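Local coordinates for protein PAN2-PAN3 deadenylation complex catalytic subunit pan2 (Neurospora crassa, PDB 4CZW) that serves as the catalytic subunit of the PAN deadenylation complex, probably shortening mRNA poly(A) tails through its exonuclease domain, with a ubiquitin-protease-like domain as scaffold, at residues A[338-350]-A[359-372]. Residues are numbered along the deposited sequence; the frame is centred on the assembly and turned at random.
Sequences QKSHLVATVNVGR and DRWHLFNDFSVRGI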
loop_
_atom_site.group_PDB
_atom_site.type_symbol
_atom_site.label_atom_id
_atom_site.label_comp_id
_atom_site.label_asym_id
_atom_site.label_seq_id
_atom_site.Cartn_x
_atom_site.Cartn_y
_atom_site.Cartn_z
ATOM N N GLN A 338 -27.953 7.454 7.764
ATOM C CA GLN A 338 -26.830 7.625 8.679
ATOM C C GLN A 338 -25.782 6.526 8.522
ATOM O O GLN A 338 -26.095 5.331 8.541
ATOM C CB GLN A 338 -27.327 7.687 10.127
ATOM C CG GLN A 338 -26.781 8.868 10.919
ATOM C CD GLN A 338 -25.464 8.562 11.606
ATOM O OE1 GLN A 338 -25.267 7.470 12.140
ATOM N NE2 GLN A 338 -24.555 9.530 11.599
ATOM N N LYS A 339 -24.536 6.960 8.350
ATOM C CA LYS A 339 -23.394 6.072 8.148
ATOM C C LYS A 339 -22.086 6.817 8.374
ATOM O O LYS A 339 -22.057 7.844 9.059
ATOM C CB LYS A 339 -23.400 5.474 6.738
ATOM C CG LYS A 339 -23.469 6.500 5.602
ATOM C CD LYS A 339 -23.252 5.839 4.241
ATOM C CE LYS A 339 -24.090 6.493 3.147
ATOM N NZ LYS A 339 -24.214 5.596 1.960
ATOM N N SER A 340 -21.012 6.297 7.782
ATOM C CA SER A 340 -19.699 6.937 7.827
ATOM C C SER A 340 -18.727 6.233 6.879
ATOM O O SER A 340 -18.816 5.026 6.677
ATOM C CB SER A 340 -19.138 6.944 9.261
ATOM O OG SER A 340 -18.933 5.631 9.753
ATOM N N HIS A 341 -17.810 6.992 6.287
ATOM C CA HIS A 341 -16.699 6.401 5.543
ATOM C C HIS A 341 -15.486 7.316 5.667
ATOM O O HIS A 341 -15.605 8.447 6.140
ATOM C CB HIS A 341 -17.058 6.166 4.071
ATOM C CG HIS A 341 -16.758 7.331 3.180
ATOM N ND1 HIS A 341 -17.510 8.486 3.192
ATOM C CD2 HIS A 341 -15.795 7.517 2.247
ATOM C CE1 HIS A 341 -17.018 9.334 2.306
ATOM N NE2 HIS A 341 -15.978 8.771 1.720
ATOM N N LEU A 342 -14.320 6.833 5.251
ATOM C CA LEU A 342 -13.086 7.572 5.485
ATOM C C LEU A 342 -12.479 8.169 4.219
ATOM O O LEU A 342 -12.525 7.570 3.145
ATOM C CB LEU A 342 -12.061 6.663 6.161
ATOM C CG LEU A 342 -12.590 5.884 7.364
ATOM C CD1 LEU A 342 -11.546 4.911 7.880
ATOM C CD2 LEU A 342 -13.036 6.830 8.467
ATOM N N VAL A 343 -11.909 9.361 4.362
ATOM C CA VAL A 343 -11.140 9.988 3.295
ATOM C C VAL A 343 -9.771 10.373 3.838
ATOM O O VAL A 343 -9.518 10.251 5.037
ATOM C CB VAL A 343 -11.841 11.236 2.725
ATOM C CG1 VAL A 343 -13.226 10.877 2.200
ATOM C CG2 VAL A 343 -11.929 12.325 3.784
ATOM N N ALA A 344 -8.887 10.835 2.961
ATOM C CA ALA A 344 -7.548 11.225 3.381
ATOM C C ALA A 344 -7.161 12.587 2.820
ATOM O O ALA A 344 -7.195 12.804 1.608
ATOM C CB ALA A 344 -6.535 10.172 2.957
ATOM N N THR A 345 -6.804 13.504 3.711
ATOM C CA THR A 345 -6.292 14.808 3.312
ATOM C C THR A 345 -4.790 14.847 3.557
ATOM O O THR A 345 -4.340 14.907 4.701
ATOM C CB THR A 345 -6.979 15.953 4.075
ATOM O OG1 THR A 345 -6.827 15.750 5.486
ATOM C CG2 THR A 345 -8.461 16.002 3.735
ATOM N N VAL A 346 -4.017 14.806 2.476
ATOM C CA VAL A 346 -2.571 14.643 2.572
ATOM C C VAL A 346 -1.805 15.736 1.827
ATOM O O VAL A 346 -2.176 16.124 0.720
ATOM C CB VAL A 346 -2.137 13.266 2.016
ATOM C CG1 VAL A 346 -0.630 13.089 2.114
ATOM C CG2 VAL A 346 -2.857 12.144 2.748
ATOM N N ASN A 347 -0.739 16.233 2.449
ATOM C CA ASN A 347 0.197 17.125 1.776
ATOM C C ASN A 347 1.235 16.301 1.019
ATOM O O ASN A 347 2.194 15.805 1.609
ATOM C CB ASN A 347 0.877 18.055 2.784
ATOM C CG ASN A 347 1.591 19.222 2.122
ATOM O OD1 ASN A 347 2.133 19.097 1.023
ATOM N ND2 ASN A 347 1.593 20.368 2.792
ATOM N N VAL A 348 1.040 16.160 -0.289
ATOM C CA VAL A 348 1.901 15.309 -1.106
ATOM C C VAL A 348 3.270 15.933 -1.366
ATOM O O VAL A 348 4.112 15.338 -2.038
ATOM C CB VAL A 348 1.244 14.987 -2.463
ATOM C CG1 VAL A 348 -0.088 14.286 -2.253
ATOM C CG2 VAL A 348 1.065 16.255 -3.283
ATOM N N GLY A 349 3.489 17.130 -0.831
ATOM C CA GLY A 349 4.745 17.829 -1.023
ATOM C C GLY A 349 5.875 17.279 -0.175
ATOM O O GLY A 349 7.048 17.488 -0.484
ATOM N N ARG A 350 5.522 16.571 0.895
ATOM C CA ARG A 350 6.515 16.012 1.806
ATOM C C ARG A 350 7.367 14.949 1.118
ATOM O O ARG A 350 8.565 14.835 1.379
ATOM C CB ARG A 350 5.839 15.409 3.041
ATOM C CG ARG A 350 4.695 16.234 3.611
ATOM C CD ARG A 350 5.152 17.597 4.100
ATOM N NE ARG A 350 4.067 18.314 4.767
ATOM C CZ ARG A 350 4.145 19.572 5.187
ATOM N NH1 ARG A 350 5.260 20.266 5.008
ATOM N NH2 ARG A 350 3.105 20.138 5.785
ATOM N N ASP A 359 2.642 24.105 0.071
ATOM C CA ASP A 359 1.263 23.683 0.283
ATOM C C ASP A 359 0.716 22.931 -0.926
ATOM O O ASP A 359 0.275 23.537 -1.902
ATOM C CB ASP A 359 0.376 24.889 0.598
ATOM C CG ASP A 359 0.740 25.550 1.912
ATOM O OD1 ASP A 359 1.181 24.835 2.836
ATOM O OD2 ASP A 359 0.585 26.785 2.022
ATOM N N ARG A 360 0.754 21.604 -0.851
ATOM C CA ARG A 360 0.254 20.757 -1.926
ATOM C C ARG A 360 -0.727 19.722 -1.381
ATOM O O ARG A 360 -0.573 18.524 -1.613
ATOM C CB ARG A 360 1.412 20.064 -2.644
ATOM C CG ARG A 360 2.449 21.019 -3.213
ATOM C CD ARG A 360 3.539 20.271 -3.963
ATOM N NE ARG A 360 2.985 19.429 -5.018
ATOM C CZ ARG A 360 2.689 19.859 -6.239
ATOM N NH1 ARG A 360 2.891 21.129 -6.565
ATOM N NH2 ARG A 360 2.189 19.020 -7.136
ATOM N N TRP A 361 -1.735 20.197 -0.657
ATOM C CA TRP A 361 -2.714 19.314 -0.031
ATOM C C TRP A 361 -3.708 18.750 -1.041
ATOM O O TRP A 361 -4.177 19.460 -1.931
ATOM C CB TRP A 361 -3.460 20.058 1.079
ATOM C CG TRP A 361 -2.572 20.481 2.208
ATOM C CD1 TRP A 361 -1.860 21.642 2.300
ATOM C CD2 TRP A 361 -2.299 19.745 3.407
ATOM N NE1 TRP A 361 -1.162 21.675 3.483
ATOM C CE2 TRP A 361 -1.413 20.524 4.179
ATOM C CE3 TRP A 361 -2.716 18.506 3.901
ATOM C CZ2 TRP A 361 -0.938 20.101 5.420
ATOM C CZ3 TRP A 361 -2.244 18.090 5.133
ATOM C CH2 TRP A 361 -1.364 18.885 5.878
ATOM N N HIS A 362 -4.025 17.468 -0.890
ATOM C CA HIS A 362 -4.982 16.803 -1.768
ATOM C C HIS A 362 -6.000 15.987 -0.979
ATOM O O HIS A 362 -5.683 15.421 0.068
ATOM C CB HIS A 362 -4.261 15.896 -2.765
ATOM C CG HIS A 362 -3.546 16.638 -3.851
ATOM N ND1 HIS A 362 -2.355 17.299 -3.642
ATOM C CD2 HIS A 362 -3.855 16.822 -5.156
ATOM C CE1 HIS A 362 -1.961 17.858 -4.773
ATOM N NE2 HIS A 362 -2.854 17.583 -5.706
ATOM N N LEU A 363 -7.224 15.928 -1.493
ATOM C CA LEU A 363 -8.272 15.115 -0.894
ATOM C C LEU A 363 -8.356 13.755 -1.578
ATOM O O LEU A 363 -8.661 13.669 -2.767
ATOM C CB LEU A 363 -9.622 15.830 -0.974
ATOM C CG LEU A 363 -10.857 14.993 -0.636
ATOM C CD1 LEU A 363 -10.794 14.477 0.793
ATOM C CD2 LEU A 363 -12.130 15.794 -0.868
ATOM N N PHE A 364 -8.081 12.697 -0.824
ATOM C CA PHE A 364 -8.154 11.344 -1.360
ATOM C C PHE A 364 -9.426 10.636 -0.904
ATOM O O PHE A 364 -9.399 9.828 0.025
ATOM C CB PHE A 364 -6.923 10.532 -0.947
ATOM C CG PHE A 364 -5.653 10.976 -1.616
ATOM C CD1 PHE A 364 -5.282 10.450 -2.843
ATOM C CD2 PHE A 364 -4.829 11.914 -1.018
ATOM C CE1 PHE A 364 -4.114 10.854 -3.462
ATOM C CE2 PHE A 364 -3.659 12.321 -1.632
ATOM C CZ PHE A 364 -3.301 11.791 -2.856
ATOM N N ASN A 365 -10.538 10.955 -1.557
ATOM C CA ASN A 365 -11.799 10.273 -1.302
ATOM C C ASN A 365 -11.906 9.037 -2.183
ATOM O O ASN A 365 -12.552 9.066 -3.232
ATOM C CB ASN A 365 -12.981 11.214 -1.545
ATOM C CG ASN A 365 -14.316 10.583 -1.190
ATOM O OD1 ASN A 365 -14.371 9.507 -0.593
ATOM N ND2 ASN A 365 -15.401 11.258 -1.550
ATOM N N ASP A 366 -11.262 7.958 -1.744
ATOM C CA ASP A 366 -11.141 6.732 -2.528
ATOM C C ASP A 366 -10.519 7.025 -3.893
ATOM O O ASP A 366 -9.404 7.540 -3.968
ATOM C CB ASP A 366 -12.502 6.047 -2.682
ATOM C CG ASP A 366 -12.979 5.407 -1.392
ATOM O OD1 ASP A 366 -12.161 4.749 -0.716
ATOM O OD2 ASP A 366 -14.170 5.564 -1.049
ATOM N N PHE A 367 -11.233 6.704 -4.967
ATOM C CA PHE A 367 -10.700 6.930 -6.308
ATOM C C PHE A 367 -11.019 8.336 -6.809
ATOM O O PHE A 367 -10.709 8.684 -7.948
ATOM C CB PHE A 367 -11.226 5.877 -7.290
ATOM C CG PHE A 367 -12.724 5.769 -7.334
ATOM C CD1 PHE A 367 -13.465 6.549 -8.208
ATOM C CD2 PHE A 367 -13.392 4.871 -6.518
ATOM C CE1 PHE A 367 -14.842 6.446 -8.256
ATOM C CE2 PHE A 367 -14.769 4.763 -6.561
ATOM C CZ PHE A 367 -15.494 5.549 -7.433
ATOM N N SER A 368 -11.635 9.143 -5.951
ATOM C CA SER A 368 -11.884 10.545 -6.269
ATOM C C SER A 368 -10.813 11.425 -5.631
ATOM O O SER A 368 -10.805 11.627 -4.416
ATOM C CB SER A 368 -13.275 10.970 -5.798
ATOM O OG SER A 368 -13.521 12.332 -6.099
ATOM N N VAL A 369 -9.911 11.943 -6.457
ATOM C CA VAL A 369 -8.792 12.743 -5.971
ATOM C C VAL A 369 -8.911 14.196 -6.420
ATOM O O VAL A 369 -9.194 14.472 -7.586
ATOM C CB VAL A 369 -7.449 12.168 -6.456
ATOM C CG1 VAL A 369 -6.287 12.981 -5.904
ATOM C CG2 VAL A 369 -7.327 10.708 -6.054
ATOM N N ARG A 370 -8.689 15.119 -5.491
ATOM C CA ARG A 370 -8.834 16.540 -5.777
ATOM C C ARG A 370 -7.841 17.366 -4.968
ATOM O O ARG A 370 -7.546 17.037 -3.818
ATOM C CB ARG A 370 -10.262 16.992 -5.477
ATOM C CG ARG A 370 -10.906 17.829 -6.564
ATOM C CD ARG A 370 -12.414 17.871 -6.380
ATOM N NE ARG A 370 -13.118 17.129 -7.422
ATOM C CZ ARG A 370 -13.276 15.809 -7.427
ATOM N NH1 ARG A 370 -12.773 15.074 -6.445
ATOM N NH2 ARG A 370 -13.932 15.222 -8.419
ATOM N N GLY A 371 -7.326 18.434 -5.571
ATOM C CA GLY A 371 -6.427 19.337 -4.874
ATOM C C GLY A 371 -7.201 20.312 -4.008
ATOM O O GLY A 371 -8.249 20.815 -4.414
ATOM N N ILE A 372 -6.692 20.571 -2.809
ATOM C CA ILE A 372 -7.355 21.479 -1.880
ATOM C C ILE A 372 -6.365 22.447 -1.242
ATOM O O ILE A 372 -5.152 22.243 -1.308
ATOM C CB ILE A 372 -8.090 20.712 -0.762
ATOM C CG1 ILE A 372 -7.113 19.812 -0.002
ATOM C CG2 ILE A 372 -9.242 19.899 -1.333
ATOM C CD1 ILE A 372 -7.755 19.024 1.118
#
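An antiparallel strand pair near one margin of the large mixed sheet in the ubiquitin-protease-like domain brings Ala344 and Val346 opposite Phe364 and His362, strands 339-347 and 361-365 running at 158°. Each is a hydrogen-bonded pair: Phe364 N to Ala344 O spans 2.6 Å and His362 N to Val346 O 2.8 Å, with the reciprocal bonds alongside. The side chains then sort by face. On one, the Phe364 ring turns its edge to Val348 CG1, 4.1 Å from CZ, while helix 51-58 covers Ala344, Val346 and Phe364. On the other, at the non-hydrogen-bonded pair Asn347-Trp361, the strands draw together and the indole turns a face to the asparagine's CB: Asn347 CB sits 3.5 Å from the centroid of the six-membered ring, a CH-pi contact. With CG anti to the backbone N (chi1 -166°), Asn347 also carries ND2 over the same face of the indole, toward NE1, though both are donors and do not bond, whereas OD1 accepts from Gly349 N at 3.0 Å in an Asx turn and takes a weak bond from Arg360 N. Replacing Trp361 by an alanine would probably open a gap over the Asn347 methylene, its amide still held through OD1. Beside this pair, Arg360 O is gripped from opposite faces of its carbonyl plane by Val348 N and His362 ND1. Toward the other end, His341 NE2 gives a nearly straight bond (164°) to Asn365 OD1 at 2.9 Å, the acceptor lying near the imidazole plane. The ND2 of that amide is held by the carbonyls of Glu12 and Arg14, so Asn365 ties the start of this construct to the sheet. From Asn365 the chain reverses through a type II' turn into strand 368-371, making strand 361-365 one arm of a tight beta hairpin at the margin of the mixed sheet.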